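PspGI restriction endonuclease (Pyrococcus sp. GI-H, PDB 3BM3) recognises the double-stranded DNA sequence CCWGG as a type II restriction endonuclease, flips bases out of the helix and cleaves the DNA. Local coordinates at a contact of chain A with DNA and the interface of chains A and B. Numbering follows the deposited sequence. Chains: chain A/B, PspGI restriction endonuclease.

Contact 1: a contact of chain A with DNA. Residues chain A 105, 160, 166, 169. With nucleotides of chain C.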
loop_
_atom_site.group_PDB
_atom_site.type_symbol
_atom_site.label_atom_id
_atom_site.label_comp_id
_atom_site.label_asym_id
_atom_site.label_seq_id
_atom_site.Cartn_x
_atom_site.Cartn_y
_atom_site.Cartn_z
ATOM N N GLU A 105 -9.847 -12.798 3.254
ATOM C CA GLU A 105 -8.975 -13.701 3.957
ATOM C C GLU A 105 -9.791 -14.777 4.643
ATOM O O GLU A 105 -9.456 -15.956 4.588
ATOM C CB GLU A 105 -8.091 -12.920 4.922
ATOM C CG GLU A 105 -7.162 -12.011 4.087
ATOM C CD GLU A 105 -6.177 -11.108 4.827
ATOM O OE1 GLU A 105 -5.558 -11.560 5.818
ATOM O OE2 GLU A 105 -5.955 -9.968 4.322
ATOM N N LYS A 160 -4.374 -10.316 -1.302
ATOM C CA LYS A 160 -4.957 -8.972 -1.388
ATOM C C LYS A 160 -6.244 -8.995 -2.175
ATOM O O LYS A 160 -6.390 -9.827 -3.043
ATOM C CB LYS A 160 -3.981 -7.980 -2.021
ATOM C CG LYS A 160 -2.779 -7.753 -1.151
ATOM C CD LYS A 160 -1.912 -6.672 -1.656
ATOM C CE LYS A 160 -0.625 -6.639 -0.860
ATOM N NZ LYS A 160 -0.847 -6.365 0.544
ATOM N N ARG A 166 -0.026 -1.908 -4.383
ATOM C CA ARG A 166 0.347 -2.580 -3.156
ATOM C C ARG A 166 0.993 -3.944 -3.365
ATOM O O ARG A 166 1.529 -4.554 -2.444
ATOM C CB ARG A 166 -0.872 -2.634 -2.215
ATOM C CG ARG A 166 -1.213 -1.262 -1.645
ATOM C CD ARG A 166 -2.444 -1.276 -0.791
ATOM N NE ARG A 166 -3.609 -1.149 -1.631
ATOM C CZ ARG A 166 -4.358 -2.148 -2.075
ATOM N NH1 ARG A 166 -4.157 -3.409 -1.705
ATOM N NH2 ARG A 166 -5.337 -1.858 -2.898
ATOM N N GLU A 169 4.378 -4.406 -2.023
ATOM C CA GLU A 169 4.503 -4.852 -0.655
ATOM C C GLU A 169 4.895 -6.312 -0.621
ATOM O O GLU A 169 5.683 -6.719 0.201
ATOM C CB GLU A 169 3.234 -4.679 0.127
ATOM C CG GLU A 169 2.867 -3.218 0.327
ATOM C CD GLU A 169 1.572 -3.018 1.062
ATOM O OE1 GLU A 169 0.839 -4.005 1.279
ATOM O OE2 GLU A 169 1.339 -1.849 1.420
ATOM P P DC C 4 -1.856 -6.827 4.765
ATOM O OP1 DC C 4 -1.871 -8.243 4.320
ATOM O OP2 DC C 4 -0.876 -5.878 4.177
ATOM O "O5'" DC C 4 -3.325 -6.261 4.535
ATOM C "C5'" DC C 4 -4.451 -6.986 5.015
ATOM C "C4'" DC C 4 -5.654 -6.079 5.082
ATOM O "O4'" DC C 4 -5.451 -5.040 6.048
ATOM C "C3'" DC C 4 -5.914 -5.325 3.794
ATOM O "O3'" DC C 4 -6.583 -6.189 2.888
ATOM C "C2'" DC C 4 -6.802 -4.190 4.271
ATOM C "C1'" DC C 4 -6.264 -3.917 5.678
ATOM N N1 DC C 4 -5.432 -2.716 5.803
ATOM C C2 DC C 4 -6.005 -1.554 6.321
ATOM O O2 DC C 4 -7.216 -1.560 6.596
ATOM N N3 DC C 4 -5.231 -0.463 6.503
ATOM C C4 DC C 4 -3.936 -0.500 6.174
ATOM N N4 DC C 4 -3.198 0.587 6.396
ATOM C C5 DC C 4 -3.337 -1.663 5.610
ATOM C C6 DC C 4 -4.115 -2.735 5.443
ATOM P P DC C 5 -6.361 -6.018 1.315
ATOM O OP1 DC C 5 -7.165 -7.049 0.637
ATOM O OP2 DC C 5 -4.904 -5.904 1.041
ATOM O "O5'" DC C 5 -7.031 -4.608 1.008
ATOM C "C5'" DC C 5 -8.408 -4.409 1.286
ATOM C "C4'" DC C 5 -8.771 -2.970 1.019
ATOM O "O4'" DC C 5 -7.988 -2.157 1.913
ATOM C "C3'" DC C 5 -8.433 -2.512 -0.400
ATOM O "O3'" DC C 5 -9.579 -1.925 -0.998
ATOM C "C2'" DC C 5 -7.333 -1.482 -0.229
ATOM C "C1'" DC C 5 -7.467 -1.043 1.215
ATOM N N1 DC C 5 -6.178 -0.698 1.818
ATOM C C2 DC C 5 -6.058 0.502 2.512
ATOM O O2 DC C 5 -7.072 1.199 2.674
ATOM N N3 DC C 5 -4.850 0.869 2.997
ATOM C C4 DC C 5 -3.792 0.066 2.827
ATOM N N4 DC C 5 -2.610 0.477 3.288
ATOM C C5 DC C 5 -3.903 -1.190 2.168
ATOM C C6 DC C 5 -5.099 -1.530 1.684
HETATM O O HOH W 1 -2.813 -4.404 0.714
HETATM O O HOH W 2 -7.410 -9.513 1.789
HETATM O O HOH W 3 -1.587 -8.718 1.824
#

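Contact 2: the interface of chains A and B. Residues chain A 165-166, 168-169; chain B 165-166, 168-169.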
loop_
_atom_site.group_PDB
_atom_site.type_symbol
_atom_site.label_atom_id
_atom_site.label_comp_id
_atom_site.label_asym_id
_atom_site.label_seq_id
_atom_site.Cartn_x
_atom_site.Cartn_y
_atom_site.Cartn_z
ATOM N N GLU A 165 -1.117 -0.425 -6.355
ATOM C CA GLU A 165 0.323 -0.494 -6.359
ATOM C C GLU A 165 0.858 -1.408 -5.250
ATOM O O GLU A 165 2.064 -1.581 -5.117
ATOM C CB GLU A 165 0.913 0.920 -6.184
ATOM C CG GLU A 165 1.104 1.413 -4.803
ATOM C CD GLU A 165 -0.177 1.643 -3.978
ATOM O OE1 GLU A 165 -1.286 1.620 -4.536
ATOM O OE2 GLU A 165 -0.044 1.827 -2.758
ATOM N N ARG A 166 -0.026 -1.908 -4.383
ATOM C CA ARG A 166 0.347 -2.580 -3.156
ATOM C C ARG A 166 0.993 -3.944 -3.365
ATOM O O ARG A 166 1.529 -4.554 -2.444
ATOM C CB ARG A 166 -0.872 -2.634 -2.215
ATOM C CG ARG A 166 -1.213 -1.262 -1.645
ATOM C CD ARG A 166 -2.444 -1.276 -0.791
ATOM N NE ARG A 166 -3.609 -1.149 -1.631
ATOM C CZ ARG A 166 -4.358 -2.148 -2.075
ATOM N NH1 ARG A 166 -4.157 -3.409 -1.705
ATOM N NH2 ARG A 166 -5.337 -1.858 -2.898
ATOM N N ARG A 168 3.706 -4.267 -4.697
ATOM C CA ARG A 168 5.120 -4.106 -4.357
ATOM C C ARG A 168 5.400 -4.470 -2.893
ATOM O O ARG A 168 6.520 -4.787 -2.562
ATOM C CB ARG A 168 5.635 -2.720 -4.685
ATOM C CG ARG A 168 5.699 -2.468 -6.176
ATOM C CD ARG A 168 6.504 -1.230 -6.479
ATOM N NE ARG A 168 6.553 -0.965 -7.913
ATOM C CZ ARG A 168 5.558 -0.447 -8.611
ATOM N NH1 ARG A 168 4.438 -0.042 -8.001
ATOM N NH2 ARG A 168 5.687 -0.260 -9.918
ATOM N N GLU A 169 4.378 -4.406 -2.023
ATOM C CA GLU A 169 4.503 -4.852 -0.655
ATOM C C GLU A 169 4.895 -6.312 -0.621
ATOM O O GLU A 169 5.683 -6.719 0.201
ATOM C CB GLU A 169 3.234 -4.679 0.127
ATOM C CG GLU A 169 2.867 -3.218 0.327
ATOM C CD GLU A 169 1.572 -3.018 1.062
ATOM O OE1 GLU A 169 0.839 -4.005 1.279
ATOM O OE2 GLU A 169 1.339 -1.849 1.420
ATOM N N GLU B 165 1.946 0.159 6.459
ATOM C CA GLU B 165 2.758 -0.978 5.998
ATOM C C GLU B 165 3.357 -0.727 4.618
ATOM O O GLU B 165 4.077 -1.563 4.052
ATOM C CB GLU B 165 1.857 -2.217 5.936
ATOM C CG GLU B 165 1.013 -2.415 4.676
ATOM C CD GLU B 165 -0.047 -1.348 4.384
ATOM O OE1 GLU B 165 -0.376 -0.533 5.293
ATOM O OE2 GLU B 165 -0.521 -1.357 3.230
ATOM N N ARG B 166 3.006 0.419 4.027
ATOM C CA ARG B 166 3.370 0.714 2.667
ATOM C C ARG B 166 4.845 0.931 2.384
ATOM O O ARG B 166 5.281 0.972 1.235
ATOM C CB ARG B 166 2.501 1.870 2.144
ATOM C CG ARG B 166 1.072 1.449 1.947
ATOM C CD ARG B 166 0.110 2.607 1.570
ATOM N NE ARG B 166 -0.229 3.365 2.771
ATOM C CZ ARG B 166 0.389 4.462 3.203
ATOM N NH1 ARG B 166 1.355 5.044 2.498
ATOM N NH2 ARG B 166 0.009 4.978 4.349
ATOM N N ARG B 168 6.910 -1.299 2.672
ATOM C CA ARG B 168 7.335 -2.470 1.891
ATOM C C ARG B 168 7.278 -2.231 0.390
ATOM O O ARG B 168 8.004 -2.867 -0.365
ATOM C CB ARG B 168 6.557 -3.700 2.295
ATOM C CG ARG B 168 6.936 -4.256 3.656
ATOM C CD ARG B 168 6.383 -5.624 3.842
ATOM N NE ARG B 168 6.611 -6.114 5.197
ATOM C CZ ARG B 168 5.971 -5.694 6.277
ATOM N NH1 ARG B 168 4.993 -4.788 6.188
ATOM N NH2 ARG B 168 6.266 -6.196 7.469
ATOM N N GLU B 169 6.452 -1.280 -0.057
ATOM C CA GLU B 169 6.423 -0.903 -1.479
ATOM C C GLU B 169 7.754 -0.371 -1.922
ATOM O O GLU B 169 8.198 -0.631 -3.027
ATOM C CB GLU B 169 5.362 0.123 -1.773
ATOM C CG GLU B 169 3.959 -0.324 -1.406
ATOM C CD GLU B 169 2.924 0.719 -1.678
ATOM O OE1 GLU B 169 3.294 1.885 -1.884
ATOM O OE2 GLU B 169 1.744 0.318 -1.749
#

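Contact 3: a contact of chain A with DNA. Residues chain A 14, 94-95, 98-99. With nucleotides of chain D.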
loop_
_atom_site.group_PDB
_atom_site.type_symbol
_atom_site.label_atom_id
_atom_site.label_comp_id
_atom_site.label_asym_id
_atom_site.label_seq_id
_atom_site.Cartn_x
_atom_site.Cartn_y
_atom_site.Cartn_z
ATOM N N THR A 14 -18.672 1.978 14.120
ATOM C CA THR A 14 -18.416 0.703 13.517
ATOM C C THR A 14 -18.357 -0.415 14.536
ATOM O O THR A 14 -18.418 -1.606 14.173
ATOM C CB THR A 14 -17.098 0.731 12.713
ATOM O OG1 THR A 14 -16.041 1.091 13.606
ATOM C CG2 THR A 14 -17.159 1.747 11.561
ATOM N N GLN A 94 -13.171 3.446 6.278
ATOM C CA GLN A 94 -12.037 2.771 6.904
ATOM C C GLN A 94 -12.403 1.346 7.325
ATOM O O GLN A 94 -11.620 0.415 7.159
ATOM C CB GLN A 94 -11.481 3.628 8.038
ATOM C CG GLN A 94 -10.953 4.947 7.565
ATOM C CD GLN A 94 -9.645 4.865 6.807
ATOM O OE1 GLN A 94 -9.544 4.140 5.815
ATOM N NE2 GLN A 94 -8.655 5.594 7.264
ATOM N N ALA A 95 -13.608 1.186 7.857
ATOM C CA ALA A 95 -14.165 -0.152 8.137
ATOM C C ALA A 95 -14.250 -0.988 6.892
ATOM O O ALA A 95 -13.893 -2.153 6.897
ATOM C CB ALA A 95 -15.530 -0.033 8.820
ATOM N N SER A 98 -10.715 -2.213 5.804
ATOM C CA SER A 98 -10.215 -3.263 6.697
ATOM C C SER A 98 -11.062 -4.537 6.545
ATOM O O SER A 98 -10.532 -5.641 6.329
ATOM C CB SER A 98 -10.173 -2.773 8.142
ATOM O OG SER A 98 -9.644 -3.791 8.966
ATOM N N ARG A 99 -12.375 -4.375 6.614
ATOM C CA ARG A 99 -13.300 -5.514 6.502
ATOM C C ARG A 99 -13.312 -6.207 5.163
ATOM O O ARG A 99 -13.427 -7.416 5.095
ATOM C CB ARG A 99 -14.719 -5.081 6.839
ATOM C CG ARG A 99 -14.880 -4.668 8.284
ATOM C CD ARG A 99 -16.254 -4.040 8.471
ATOM N NE ARG A 99 -16.556 -3.811 9.872
ATOM C CZ ARG A 99 -17.357 -4.565 10.625
ATOM N NH1 ARG A 99 -17.960 -5.625 10.125
ATOM N NH2 ARG A 99 -17.553 -4.261 11.902
ATOM P P DA D 10 -12.294 4.677 13.394
ATOM O OP1 DA D 10 -13.712 5.114 13.549
ATOM O OP2 DA D 10 -11.385 4.719 14.552
ATOM O "O5'" DA D 10 -12.356 3.204 12.810
ATOM C "C5'" DA D 10 -13.036 2.971 11.588
ATOM C "C4'" DA D 10 -12.827 1.552 11.128
ATOM O "O4'" DA D 10 -11.453 1.359 10.733
ATOM C "C3'" DA D 10 -13.113 0.499 12.190
ATOM O "O3'" DA D 10 -13.758 -0.597 11.569
ATOM C "C2'" DA D 10 -11.733 0.121 12.705
ATOM C "C1'" DA D 10 -10.861 0.297 11.473
ATOM N N9 DA D 10 -9.495 0.707 11.770
ATOM C C8 DA D 10 -9.095 1.672 12.660
ATOM N N7 DA D 10 -7.802 1.861 12.691
ATOM C C5 DA D 10 -7.314 0.952 11.763
ATOM C C6 DA D 10 -6.021 0.669 11.325
ATOM N N6 DA D 10 -4.944 1.315 11.772
ATOM N N1 DA D 10 -5.869 -0.303 10.398
ATOM C C2 DA D 10 -6.964 -0.929 9.940
ATOM N N3 DA D 10 -8.243 -0.739 10.268
ATOM C C4 DA D 10 -8.346 0.226 11.197
ATOM P P DT D 11 -14.418 -1.733 12.470
ATOM O OP1 DT D 11 -15.594 -2.221 11.730
ATOM O OP2 DT D 11 -14.566 -1.244 13.861
ATOM O "O5'" DT D 11 -13.308 -2.875 12.458
ATOM C "C5'" DT D 11 -12.979 -3.543 11.246
ATOM C "C4'" DT D 11 -11.665 -4.269 11.406
ATOM O "O4'" DT D 11 -10.606 -3.324 11.622
ATOM C "C3'" DT D 11 -11.599 -5.179 12.625
ATOM O "O3'" DT D 11 -12.182 -6.444 12.296
ATOM C "C2'" DT D 11 -10.110 -5.238 12.932
ATOM C "C1'" DT D 11 -9.518 -4.045 12.174
ATOM N N1 DT D 11 -8.708 -3.110 12.969
ATOM C C2 DT D 11 -7.373 -3.025 12.660
ATOM O O2 DT D 11 -6.850 -3.713 11.798
ATOM N N3 DT D 11 -6.671 -2.108 13.396
ATOM C C4 DT D 11 -7.156 -1.294 14.398
ATOM O O4 DT D 11 -6.403 -0.505 14.962
ATOM C C5 DT D 11 -8.565 -1.455 14.692
ATOM C C7 DT D 11 -9.176 -0.630 15.779
ATOM C C6 DT D 11 -9.262 -2.343 13.971
HETATM O O HOH W 4 -16.087 3.714 14.109
#

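Contact 1: a contact of chain A with DNA
A:Lys160 and A:Arg166 approach the backbone and base of two consecutive cytosines, DC4 and DC5 of chain C, at what is probably the active site of a PD-(D/E)XK nuclease, with A:Lys160 as the likely motif lysine. The lysine chain starts beside the phosphate of DC5: CB, then CG at 3.6 Å, then CD pass its OP2. A bend at the last torsion (chi4 -62°) turns NZ toward the preceding phosphate, forming a salt bridge to DC4 OP2 at 3.7 Å. There NZ also donates to A:Glu169 OE1 (3.0 Å), meeting that oxygen nearly along its C-O axis, and touches two waters, one leading to DC4 OP1 and the other to DC5 OP2. A:Arg166 works from the base side. Its CD comes in off the DC5 base plane, beyond the rim at C5 and 3.3 Å from that atom, and its guanidinium turns one face toward the sugar C2', offset toward the rim. NH1 shares the water on DC5 OP2 and forms a long salt bridge to that oxygen (3.8 Å). Were a serine here, the C5 edge of the cytosine would probably lose its neighbour and the DC5 phosphate a positive partner. A:Glu105 OE2 reaches DC5 OP1 through a water lying 3.0 Å from OE2 and 2.7 Å from OP1.

Contact 2: the interface of chains A and B
This is a two-fold symmetric homodimer interface, an acidic patch where two copies of the enzyme meet beside the DNA, which probably lets one dimer present two active sites to a duplex. At the axis the A:Glu169 and B:Glu169 side chains cross, their CG atoms 3.5 Å apart. Each extended glutamate then reaches over to the opposite A:Glu165 or B:Glu165. A:Glu165 OE2 stands 2.5 Å from B:Glu169 OE2, and the twin pair, A:Glu169 OE2 and B:Glu165 OE2, is 2.6 Å apart. The two carboxylates of a pair are turned almost perpendicular, 89° for A:Glu165 with B:Glu169. So close an approach of acids would be repulsive were both charged, so a proton shared within each pair, as a hydrogen bond, is likely, although protons are not seen. A:Glu165 places its CG between backbone N and carbonyl carbon (chi1 87°), then bends at chi2, which swings the carboxylate across to the partner. A:Arg166 lies alongside B:Glu169 with its CG 3.4 Å from OE2, and A:Arg168 CB packs on B:Glu169 CA. In each chain these residues occupy the loop after strand 155-160 and the first turn of helix 167-181, whose beginnings face each other across the axis.

Contact 3: a contact of chain A with DNA
A:Arg99, A:Ser98 and A:Thr14 hold DA10 and DT11 of chain D mainly by sugar and phosphate, a backbone clamp in this enzyme of the EcoRII C-terminal family. A:Arg99 approaches the phosphate of DT11 edge-on, with NE and NH2 both donating to OP1, which lies in the guanidinium plane. The NE bond measures 2.6 Å (150° at the hydrogen), the NH2 bond 2.8 Å, and the NE contact also counts as a salt bridge. From CG to NE the chain is extended, and this carries the side-on pair out from the helix to the phosphate. On the other non-bridging oxygen, A:Thr14 OG1 donates to OP2 of DT11 at 2.8 Å. The same hydroxyl and the threonine backbone N bind a water, 2.8 Å from DA10 OP1, so one residue bridges two successive phosphates. Between them A:Ala95 CB packs against DA10 O3' at 3.3 Å, its small side chain probably letting the strand lie close to the helix. A:Ser98 donates from OG to the deoxyribose ring oxygen O4' of DT11 (2.9 Å); with OG anti to the backbone N (chi1 -178°), the hydroxyl points at the sugar.

Base contact is slight by comparison. A:Ser98 CB comes within 3.5 Å of N3 of the paired adenine DA10, on its minor-groove edge, a van der Waals approach and not a hydrogen bond. A:Gln94, one turn earlier, meets the DA10 sugar through CB near O4'.

Contacts 1 and 2 are neighbours, their C-alpha centres about 8 Å apart, and they share A:Arg166 and A:Glu169, so the segment around the start of helix 167-181 serves the DNA and the partner subunit together. This could couple dimer formation to active-site arrangement. The C-alpha centre of contact 3 lies about 16 Å from that of contact 1 and about 20 Å from that of contact 2, on the other DNA strand, yet helix 85-115 reaches both DNA sites, supplying A:Glu105 to contact 1 and most residues of contact 3. Each subunit thus touches both strands, while the two-fold axis repeats the arrangement.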